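Local coordinates for protein lantibiotic dehydratase (Microbispora corallina, PDB 5EHK) that probably dehydrates serine and threonine residues of the NAI-107 precursor peptide in a tRNA-dependent step of lantibiotic biosynthesis, at residues A[353-356]-A[357-360]; A[404-407]-A[408-411]; A[692-695]-A[696-699]; A[858-862]-A[863-867]. All coordinates share one frame; numbering follows the deposited sequence.

In the fold
The four contacts are local and no two share a helix or strand. Contacts 1 and 2 mark opposite ends of helices: 353-360 closes helix 346-359 far out in the chain, whereas 404-411 opens helix 407-417, its centre about 8 Å from that of the chain. Contact 3 is a turn leaving strand 685-693, and contact 4 is the tip of a hairpin in the C-terminal part of the protein; both reach the second subunit. None is wholly buried. Chemistry follows place: backbone bonds dominate contact 1, waters bridge the first turn of the helix in contact 2, a shared carboxylate organises contact 3, and cross-strand backbone bonds, with a histidine folded toward the turn, hold contact 4. Nearest atoms of contacts 2 and 4 are about 10 Å apart.

Contact 1 (A[353-356]-A[357-360])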
loop_
_atom_site.group_PDB
_atom_site.type_symbol
_atom_site.label_atom_id
_atom_site.label_comp_id
_atom_site.label_asym_id
_atom_site.label_seq_id
_atom_site.Cartn_x
_atom_site.Cartn_y
_atom_site.Cartn_z
ATOM N N ILE A 353 24.120 43.594 19.497
ATOM C CA ILE A 353 22.701 43.484 19.166
ATOM C C ILE A 353 22.109 44.749 18.548
ATOM O O ILE A 353 21.593 44.706 17.434
ATOM C CB ILE A 353 21.837 43.082 20.384
ATOM C CG1 ILE A 353 22.187 41.675 20.852
ATOM C CG2 ILE A 353 20.350 43.166 20.043
ATOM C CD1 ILE A 353 21.874 40.636 19.837
ATOM N N GLN A 354 22.171 45.875 19.251
ATOM C CA GLN A 354 21.511 47.076 18.736
ATOM C C GLN A 354 22.214 47.562 17.458
ATOM O O GLN A 354 21.598 48.209 16.613
ATOM C CB GLN A 354 21.385 48.188 19.802
ATOM C CG GLN A 354 22.455 49.285 19.754
ATOM C CD GLN A 354 23.854 48.771 20.064
ATOM O OE1 GLN A 354 24.011 47.658 20.561
ATOM N NE2 GLN A 354 24.875 49.575 19.755
ATOM N N SER A 355 23.498 47.241 17.320
ATOM C CA SER A 355 24.247 47.553 16.100
ATOM C C SER A 355 23.595 46.882 14.884
ATOM O O SER A 355 23.293 47.529 13.881
ATOM C CB SER A 355 25.717 47.132 16.247
ATOM O OG SER A 355 26.477 47.485 15.106
ATOM N N THR A 356 23.385 45.574 14.994
ATOM C CA THR A 356 22.637 44.820 14.003
ATOM C C THR A 356 21.214 45.348 13.844
ATOM O O THR A 356 20.643 45.272 12.764
ATOM C CB THR A 356 22.573 43.303 14.357
ATOM O OG1 THR A 356 21.719 43.094 15.494
ATOM C CG2 THR A 356 23.968 42.744 14.646
ATOM N N ARG A 357 20.638 45.856 14.927
ATOM C CA ARG A 357 19.279 46.402 14.901
ATOM C C ARG A 357 19.205 47.690 14.090
ATOM O O ARG A 357 18.134 48.066 13.591
ATOM C CB ARG A 357 18.748 46.653 16.321
ATOM C CG ARG A 357 18.480 45.396 17.125
ATOM C CD ARG A 357 17.785 45.709 18.440
ATOM N NE ARG A 357 16.478 46.329 18.232
ATOM C CZ ARG A 357 15.354 45.657 17.981
ATOM N NH1 ARG A 357 15.363 44.329 17.913
ATOM N NH2 ARG A 357 14.212 46.312 17.800
ATOM N N ARG A 358 20.338 48.383 13.993
ATOM C CA ARG A 358 20.412 49.597 13.190
ATOM C C ARG A 358 20.247 49.233 11.722
ATOM O O ARG A 358 19.444 49.830 10.999
ATOM C CB ARG A 358 21.728 50.341 13.436
ATOM C CG ARG A 358 21.554 51.608 14.284
ATOM C CD ARG A 358 22.887 52.199 14.697
ATOM N NE ARG A 358 23.498 51.482 15.811
ATOM C CZ ARG A 358 24.806 51.261 15.928
ATOM N NH1 ARG A 358 25.639 51.701 14.990
ATOM N NH2 ARG A 358 25.278 50.593 16.979
ATOM N N VAL A 359 21.006 48.226 11.307
ATOM C CA VAL A 359 20.905 47.661 9.975
ATOM C C VAL A 359 19.493 47.188 9.715
ATOM O O VAL A 359 18.894 47.538 8.703
ATOM C CB VAL A 359 21.832 46.449 9.849
ATOM C CG1 VAL A 359 21.500 45.637 8.603
ATOM C CG2 VAL A 359 23.283 46.899 9.853
ATOM N N HIS A 360 18.953 46.432 10.661
ATOM C CA HIS A 360 17.586 45.916 10.582
ATOM C C HIS A 360 17.260 45.165 11.869
ATOM O O HIS A 360 18.011 44.275 12.282
ATOM C CB HIS A 360 17.431 44.953 9.396
ATOM C CG HIS A 360 16.085 44.299 9.320
ATOM N ND1 HIS A 360 14.909 45.018 9.260
ATOM C CD2 HIS A 360 15.728 42.990 9.326
ATOM C CE1 HIS A 360 13.887 44.180 9.215
ATOM N NE2 HIS A 360 14.355 42.945 9.258
#
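Arg358 folds back over Ser355 in the last turn of helix 346-359, an i to i+3 contact beside the C-terminal end of the helix. Its CB lies 3.2 Å from Ser355 O, and CG passes farther out, on the side of the Gln354 carbonyl. A bend at the third torsion (chi3 -78°) then turns the tip back along the helix, so that NE and CZ come to rest over the Ser355 backbone, with CZ 3.8 Å from Ser355 CA. One face of the guanidinium is thereby laid against that CA. NH2 also approaches the Ser355 side chain, 3.6 Å from its CB, while the Gln354 side chain runs alongside and points the same way. NH1 takes its charge partner from outside, in a salt bridge to Glu329 on helix 318-339, the helix against which Ser355, Thr356 and Val359 also pack.

Arg357 behaves differently: its CD touches Ile353 CG2 at 4.0 Å before the tip leads away. Beneath these side chains, Ile353 O accepts both Arg357 N at 2.9 Å and the hydroxyl OG1 of Thr356. Helical backbone angles end at His360, and Thr356 O, which Trp176 NE1 also reaches, accepts His360 N at 2.9 Å with an N-H...O angle of 163°.

Contact 2 (A[404-407]-A[408-411]); sequences RALR and RYHE
Arg407 and His410 meet one turn apart at the start of helix 407-417. The guanidinium brings NH2 to 3.6 Å from His410 ND1; ND1 lies at the guanidinium edge, near its plane, while NH2 comes obliquely to the imidazole, and the two flat groups are turned 44° against each other. The polar link runs through a water, which accepts from Arg407 NE at 3.2 Å and is hydrogen-bonded to His410 ND1 at 3.0 Å, sitting in the ring plane at its edge. Bends at the second and third torsions of Arg407 (chi2 -88°, chi3 56°) turn its chain round toward the C-terminal direction of the helix, to His410.

Both partners are positioned from farther out. Arg407 NH1 makes a salt bridge with Glu658 and a hydrogen bond with Met403 O, and His410 NE2 is bonded to Asn616 O. The backbone beneath is that of a helix being started. Leu406, at the N-cap position, receives His410 N on its carbonyl O at 3.1 Å, and Arg407 O receives Glu411 N at 3.2 Å. In the preceding 3-10 segment, carbonyls reach the first turn through water: one water donates to Arg404 O and accepts from Arg408 N, and a second joins Ala405 O to Tyr409 N, the latter bond weak.

Leu406 CD2 touches Tyr409 CD2 at 4.4 Å, and from there the two side chains diverge. Leu406 packs on Leu651 and Glu654 of helix 647-656, while Tyr409 and His410 rest on Leu620 of strand 620-624, the Tyr409 hydroxyl bonding to Gly436 O.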
loop_
_atom_site.group_PDB
_atom_site.type_symbol
_atom_site.label_atom_id
_atom_site.label_comp_id
_atom_site.label_asym_id
_atom_site.label_seq_id
_atom_site.Cartn_x
_atom_site.Cartn_y
_atom_site.Cartn_z
ATOM N N ARG A 404 16.430 4.258 0.810
ATOM C CA ARG A 404 15.139 3.665 0.518
ATOM C C ARG A 404 14.313 4.603 -0.366
ATOM O O ARG A 404 13.541 4.147 -1.191
ATOM C CB ARG A 404 14.386 3.351 1.809
ATOM C CG ARG A 404 13.169 2.502 1.566
ATOM C CD ARG A 404 12.376 2.227 2.821
ATOM N NE ARG A 404 11.154 1.471 2.530
ATOM C CZ ARG A 404 9.967 2.031 2.297
ATOM N NH1 ARG A 404 9.833 3.354 2.294
ATOM N NH2 ARG A 404 8.910 1.271 2.057
ATOM N N ALA A 405 14.482 5.907 -0.195
ATOM C CA ALA A 405 13.786 6.900 -1.020
ATOM C C ALA A 405 13.986 6.854 -2.554
ATOM O O ALA A 405 13.314 7.580 -3.277
ATOM C CB ALA A 405 14.094 8.302 -0.521
ATOM N N LEU A 406 14.916 6.054 -3.056
ATOM C CA LEU A 406 15.167 6.041 -4.482
ATOM C C LEU A 406 15.011 4.657 -5.001
ATOM O O LEU A 406 15.447 4.377 -6.112
ATOM C CB LEU A 406 16.579 6.516 -4.837
ATOM C CG LEU A 406 17.084 7.940 -4.617
ATOM C CD1 LEU A 406 18.484 8.104 -5.247
ATOM C CD2 LEU A 406 16.103 9.001 -5.149
ATOM N N ARG A 407 14.444 3.758 -4.212
ATOM C CA ARG A 407 14.312 2.387 -4.712
ATOM C C ARG A 407 13.199 2.239 -5.765
ATOM O O ARG A 407 13.409 1.663 -6.839
ATOM C CB ARG A 407 14.172 1.394 -3.566
ATOM C CG ARG A 407 15.341 1.412 -2.609
ATOM C CD ARG A 407 16.481 0.477 -3.014
ATOM N NE ARG A 407 17.031 0.691 -4.350
ATOM C CZ ARG A 407 17.758 1.752 -4.733
ATOM N NH1 ARG A 407 17.987 2.771 -3.904
ATOM N NH2 ARG A 407 18.233 1.813 -5.979
ATOM N N ARG A 408 12.024 2.794 -5.481
ATOM C CA ARG A 408 10.953 2.780 -6.470
ATOM C C ARG A 408 11.290 3.675 -7.674
ATOM O O ARG A 408 10.922 3.368 -8.800
ATOM C CB ARG A 408 9.609 3.165 -5.843
ATOM C CG ARG A 408 9.092 2.176 -4.777
ATOM C CD ARG A 408 7.878 2.767 -4.032
ATOM N NE ARG A 408 6.788 2.965 -4.990
ATOM C CZ ARG A 408 5.988 1.991 -5.420
ATOM N NH1 ARG A 408 6.112 0.764 -4.920
ATOM N NH2 ARG A 408 5.059 2.246 -6.327
ATOM N N TYR A 409 11.981 4.785 -7.432
ATOM C CA TYR A 409 12.416 5.684 -8.502
ATOM C C TYR A 409 13.343 4.971 -9.498
ATOM O O TYR A 409 13.187 5.072 -10.711
ATOM C CB TYR A 409 13.154 6.847 -7.876
ATOM C CG TYR A 409 13.192 8.111 -8.693
ATOM C CD1 TYR A 409 12.053 8.859 -8.888
ATOM C CD2 TYR A 409 14.378 8.578 -9.218
ATOM C CE1 TYR A 409 12.087 10.031 -9.605
ATOM C CE2 TYR A 409 14.431 9.745 -9.913
ATOM C CZ TYR A 409 13.280 10.474 -10.120
ATOM O OH TYR A 409 13.315 11.649 -10.851
ATOM N N HIS A 410 14.302 4.236 -8.959
ATOM C CA HIS A 410 15.195 3.432 -9.764
ATOM C C HIS A 410 14.431 2.434 -10.644
ATOM O O HIS A 410 14.740 2.278 -11.831
ATOM C CB HIS A 410 16.172 2.709 -8.843
ATOM C CG HIS A 410 17.013 1.690 -9.537
ATOM N ND1 HIS A 410 17.128 0.393 -9.084
ATOM C CD2 HIS A 410 17.774 1.775 -10.653
ATOM C CE1 HIS A 410 17.920 -0.280 -9.901
ATOM N NE2 HIS A 410 18.319 0.532 -10.865
ATOM N N GLU A 411 13.411 1.789 -10.080
ATOM C CA GLU A 411 12.603 0.848 -10.854
ATOM C C GLU A 411 11.868 1.606 -11.945
ATOM O O GLU A 411 11.782 1.151 -13.076
ATOM C CB GLU A 411 11.574 0.127 -9.988
ATOM C CG GLU A 411 12.102 -0.935 -9.041
ATOM C CD GLU A 411 10.990 -1.485 -8.127
ATOM O OE1 GLU A 411 9.993 -2.019 -8.676
ATOM O OE2 GLU A 411 11.088 -1.340 -6.874
HETATM O O HOH W 1 11.137 4.013 -2.703
HETATM O O HOH W 2 11.076 5.996 -4.694
HETATM O O HOH W 3 15.923 -1.132 -6.734
#

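Contact 3 (A[692-695]-A[696-699])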
loop_
_atom_site.group_PDB
_atom_site.type_symbol
_atom_site.label_atom_id
_atom_site.label_comp_id
_atom_site.label_asym_id
_atom_site.label_seq_id
_atom_site.Cartn_x
_atom_site.Cartn_y
_atom_site.Cartn_z
ATOM N N TRP A 692 12.622 3.364 28.869
ATOM C CA TRP A 692 11.337 3.313 29.583
ATOM C C TRP A 692 10.265 4.171 28.915
ATOM O O TRP A 692 10.439 5.382 28.780
ATOM C CB TRP A 692 11.501 3.791 31.038
ATOM C CG TRP A 692 12.177 2.810 31.928
ATOM C CD1 TRP A 692 11.585 1.814 32.631
ATOM C CD2 TRP A 692 13.579 2.732 32.214
ATOM N NE1 TRP A 692 12.527 1.107 33.333
ATOM C CE2 TRP A 692 13.761 1.651 33.093
ATOM C CE3 TRP A 692 14.693 3.465 31.807
ATOM C CZ2 TRP A 692 15.014 1.285 33.577
ATOM C CZ3 TRP A 692 15.928 3.100 32.277
ATOM C CH2 TRP A 692 16.081 2.016 33.158
ATOM N N ARG A 693 9.148 3.574 28.512
ATOM C CA ARG A 693 8.051 4.394 27.999
ATOM C C ARG A 693 7.396 5.078 29.174
ATOM O O ARG A 693 7.549 4.629 30.296
ATOM C CB ARG A 693 7.012 3.580 27.243
ATOM C CG ARG A 693 7.546 2.767 26.075
ATOM C CD ARG A 693 6.389 2.180 25.259
ATOM N NE ARG A 693 5.431 3.203 24.856
ATOM C CZ ARG A 693 5.132 3.457 23.592
ATOM N NH1 ARG A 693 5.689 2.738 22.628
ATOM N NH2 ARG A 693 4.268 4.407 23.299
ATOM N N MET A 694 6.695 6.179 28.928
ATOM C CA MET A 694 6.034 6.901 30.013
ATOM C C MET A 694 4.517 7.093 29.824
ATOM O O MET A 694 3.970 8.077 30.325
ATOM C CB MET A 694 6.690 8.267 30.219
ATOM C CG MET A 694 8.180 8.217 30.432
ATOM S SD MET A 694 8.839 9.844 30.862
ATOM C CE MET A 694 7.864 10.823 29.762
ATOM N N ASP A 695 3.857 6.175 29.107
ATOM C CA ASP A 695 2.409 6.254 28.830
ATOM C C ASP A 695 1.562 6.384 30.120
ATOM O O ASP A 695 0.724 7.282 30.260
ATOM C CB ASP A 695 1.938 5.012 28.073
ATOM C CG ASP A 695 2.821 4.663 26.885
ATOM O OD1 ASP A 695 3.914 4.096 27.098
ATOM O OD2 ASP A 695 2.423 4.937 25.736
ATOM N N GLN A 696 1.816 5.490 31.070
ATOM C CA GLN A 696 1.093 5.460 32.340
ATOM C C GLN A 696 1.114 6.804 33.057
ATOM O O GLN A 696 0.263 7.080 33.899
ATOM C CB GLN A 696 1.732 4.439 33.277
ATOM C CG GLN A 696 1.586 2.992 32.865
ATOM C CD GLN A 696 2.372 2.086 33.786
ATOM O OE1 GLN A 696 3.329 2.528 34.441
ATOM N NE2 GLN A 696 1.981 0.815 33.847
ATOM N N LEU A 697 2.120 7.615 32.765
ATOM C CA LEU A 697 2.287 8.873 33.467
ATOM C C LEU A 697 1.532 10.026 32.800
ATOM O O LEU A 697 1.524 11.146 33.319
ATOM C CB LEU A 697 3.776 9.208 33.586
ATOM C CG LEU A 697 4.633 8.364 34.524
ATOM C CD1 LEU A 697 6.092 8.613 34.235
ATOM C CD2 LEU A 697 4.326 8.717 35.951
ATOM N N ARG A 698 0.904 9.761 31.655
ATOM C CA ARG A 698 0.288 10.842 30.887
ATOM C C ARG A 698 -0.952 11.370 31.586
ATOM O O ARG A 698 -1.128 12.582 31.730
ATOM C CB ARG A 698 -0.072 10.379 29.479
ATOM C CG ARG A 698 1.120 10.244 28.564
ATOM C CD ARG A 698 0.740 9.494 27.310
ATOM N NE ARG A 698 1.910 9.081 26.541
ATOM C CZ ARG A 698 1.878 8.179 25.564
ATOM N NH1 ARG A 698 0.735 7.587 25.243
ATOM N NH2 ARG A 698 2.988 7.859 24.912
ATOM N N GLY A 699 -1.798 10.444 32.023
ATOM C CA GLY A 699 -2.981 10.774 32.790
ATOM C C GLY A 699 -2.712 11.427 34.137
ATOM O O GLY A 699 -3.385 12.398 34.481
#
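A salt-bridge network of Arg693, Asp695 and Arg698 ties together the 3-10 turn that follows strand 685-693, with Asp695 as the shared carboxylate. Across the turn, Asp695 OD2 lies over one face of the Arg698 guanidinium, 3.1 Å from NH2 in a salt bridge. The carboxylate and guanidinium planes stand 59° apart, so this ion pair is not coplanar. Arg698 reaches it with a chain extended from CG to NE (chi2 167°, chi3 -167°) that runs beside Asp695, pointing the same way and passing over its CA.

Arg693 instead grips the carboxylate side-on, with OD1 in its guanidinium plane: NE meets OD1 at 2.9 Å and NH2 meets OD2 at 3.1 Å, both oxygens offering their syn lone pairs. OD2 is therefore met by both arginines, a gathering that probably stabilises the negative charge and fixes the rotation of the carboxylate. Asp695 and Arg693 lie against Ala460 of the second subunit, placing the charged side of the turn beside the dimer contact. The backbone turn beneath is held by Leu697 N to Met694 O at 3.1 Å and by Arg698 N to Asp695 O at 2.9 Å.

Met694 and Leu697 face elsewhere, touching CB to CD1 at 4.1 Å. Both pack on Leu753 of helix 743-755, and Leu697 also meets Trp710 and Trp717 of helix 707-721.

Contact 4 (A[858-862]-A[863-867]); sequences RYSDT and AGQHL
Gly864 O is held from opposite faces of its carbonyl plane by Asp861 N, at 3.0 Å, and by His866 ND1, at 3.3 Å, the oxygen lying in the plane of the imidazole. These bonds sit at the tip of the antiparallel hairpin 853-861/864-872, where a type I turn runs from Asp861 to Gly864. Gly864 N in turn donates to Asp861 O, and the carboxylate adds an Asx turn: OD1 accepts Ala863 N at 2.8 Å from above the carboxylate plane. At the next hydrogen-bonded pair, Tyr859 and His866 exchange two nearly straight backbone bonds, with His866 N to Tyr859 O at 2.9 Å.

With chi1 at 56°, the His866 ring is folded over its own backbone and back toward strand 858-861. Tyr859 CB covers one face in a CH-pi contact, 4.2 Å from the ring centroid, and Asp861 OD2 comes 3.2 Å from His866 CE1. On the other side of the sheet Arg858 CG packs on Leu867 CD2 at 3.7 Å, and the Arg858 guanidinium is salt-bridged to Asp832. At the very tip, Thr862 OG1 bonds to Thr862 OG1 of the second subunit.

Asp861 OD2 has its charge partner in Arg825. Because His866 ND1 donates to Gly864 O while NE2 faces the N-H of Arg868 NE, the imidazole is probably fixed in one orientation, with NE2 as acceptor.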
loop_
_atom_site.group_PDB
_atom_site.type_symbol
_atom_site.label_atom_id
_atom_site.label_comp_id
_atom_site.label_asym_id
_atom_site.label_seq_id
_atom_site.Cartn_x
_atom_site.Cartn_y
_atom_site.Cartn_z
ATOM N N ARG A 858 -1.068 -6.844 -25.821
ATOM C CA ARG A 858 -1.722 -6.895 -24.537
ATOM C C ARG A 858 -0.862 -6.011 -23.629
ATOM O O ARG A 858 0.367 -6.096 -23.617
ATOM C CB ARG A 858 -1.778 -8.350 -24.063
ATOM C CG ARG A 858 -2.601 -9.245 -24.988
ATOM C CD ARG A 858 -2.352 -10.776 -24.820
ATOM N NE ARG A 858 -3.550 -11.532 -24.547
ATOM C CZ ARG A 858 -4.032 -12.542 -25.262
ATOM N NH1 ARG A 858 -3.456 -12.988 -26.355
ATOM N NH2 ARG A 858 -5.156 -13.085 -24.858
ATOM N N TYR A 859 -1.510 -5.107 -22.917
ATOM C CA TYR A 859 -0.797 -4.086 -22.180
ATOM C C TYR A 859 -1.429 -3.977 -20.804
ATOM O O TYR A 859 -2.626 -4.208 -20.638
ATOM C CB TYR A 859 -0.901 -2.740 -22.925
ATOM C CG TYR A 859 0.189 -1.755 -22.587
ATOM C CD1 TYR A 859 1.297 -1.613 -23.419
ATOM C CD2 TYR A 859 0.130 -0.974 -21.427
ATOM C CE1 TYR A 859 2.324 -0.718 -23.120
ATOM C CE2 TYR A 859 1.155 -0.070 -21.115
ATOM C CZ TYR A 859 2.252 0.051 -21.972
ATOM O OH TYR A 859 3.280 0.932 -21.699
ATOM N N SER A 860 -0.639 -3.607 -19.812
ATOM C CA SER A 860 -1.216 -3.279 -18.520
ATOM C C SER A 860 -0.735 -1.906 -18.057
ATOM O O SER A 860 0.468 -1.677 -17.949
ATOM C CB SER A 860 -0.873 -4.353 -17.495
ATOM O OG SER A 860 -1.206 -3.891 -16.211
ATOM N N ASP A 861 -1.662 -0.976 -17.829
ATOM C CA ASP A 861 -1.304 0.322 -17.246
ATOM C C ASP A 861 -1.940 0.537 -15.877
ATOM O O ASP A 861 -2.451 -0.400 -15.254
ATOM C CB ASP A 861 -1.615 1.498 -18.199
ATOM C CG ASP A 861 -3.115 1.597 -18.596
ATOM O OD1 ASP A 861 -3.999 1.083 -17.867
ATOM O OD2 ASP A 861 -3.416 2.243 -19.636
ATOM N N THR A 862 -1.987 1.790 -15.450
ATOM C CA THR A 862 -2.489 2.104 -14.117
ATOM C C THR A 862 -3.970 1.732 -13.998
ATOM O O THR A 862 -4.504 1.652 -12.893
ATOM C CB THR A 862 -2.331 3.619 -13.776
ATOM O OG1 THR A 862 -3.046 4.411 -14.736
ATOM C CG2 THR A 862 -0.848 4.059 -13.737
ATOM N N ALA A 863 -4.634 1.524 -15.135
ATOM C CA ALA A 863 -6.068 1.244 -15.141
ATOM C C ALA A 863 -6.385 -0.211 -15.457
ATOM O O ALA A 863 -7.538 -0.576 -15.712
ATOM C CB ALA A 863 -6.791 2.170 -16.104
ATOM N N GLY A 864 -5.361 -1.049 -15.432
ATOM C CA GLY A 864 -5.591 -2.469 -15.566
ATOM C C GLY A 864 -5.074 -3.023 -16.874
ATOM O O GLY A 864 -4.259 -2.384 -17.547
ATOM N N GLN A 865 -5.562 -4.218 -17.215
ATOM C CA GLN A 865 -5.187 -4.919 -18.435
ATOM C C GLN A 865 -6.113 -4.578 -19.579
ATOM O O GLN A 865 -7.343 -4.605 -19.427
ATOM C CB GLN A 865 -5.199 -6.431 -18.214
ATOM C CG GLN A 865 -3.901 -6.985 -17.648
ATOM C CD GLN A 865 -4.038 -8.420 -17.210
ATOM O OE1 GLN A 865 -4.957 -8.754 -16.471
ATOM N NE2 GLN A 865 -3.132 -9.284 -17.665
ATOM N N HIS A 866 -5.518 -4.255 -20.725
ATOM C CA HIS A 866 -6.306 -3.922 -21.901
ATOM C C HIS A 866 -5.591 -4.363 -23.167
ATOM O O HIS A 866 -4.520 -4.935 -23.099
ATOM C CB HIS A 866 -6.625 -2.441 -21.897
ATOM C CG HIS A 866 -5.414 -1.577 -21.823
ATOM N ND1 HIS A 866 -4.631 -1.502 -20.694
ATOM C CD2 HIS A 866 -4.876 -0.712 -22.716
ATOM C CE1 HIS A 866 -3.635 -0.659 -20.911
ATOM N NE2 HIS A 866 -3.770 -0.155 -22.125
ATOM N N LEU A 867 -6.220 -4.160 -24.314
ATOM C CA LEU A 867 -5.571 -4.429 -25.592
ATOM C C LEU A 867 -5.234 -3.099 -26.207
ATOM O O LEU A 867 -5.951 -2.131 -26.023
ATOM C CB LEU A 867 -6.482 -5.204 -26.551
ATOM C CG LEU A 867 -6.889 -6.571 -26.050
ATOM C CD1 LEU A 867 -7.922 -7.168 -26.952
ATOM C CD2 LEU A 867 -5.660 -7.439 -25.950
#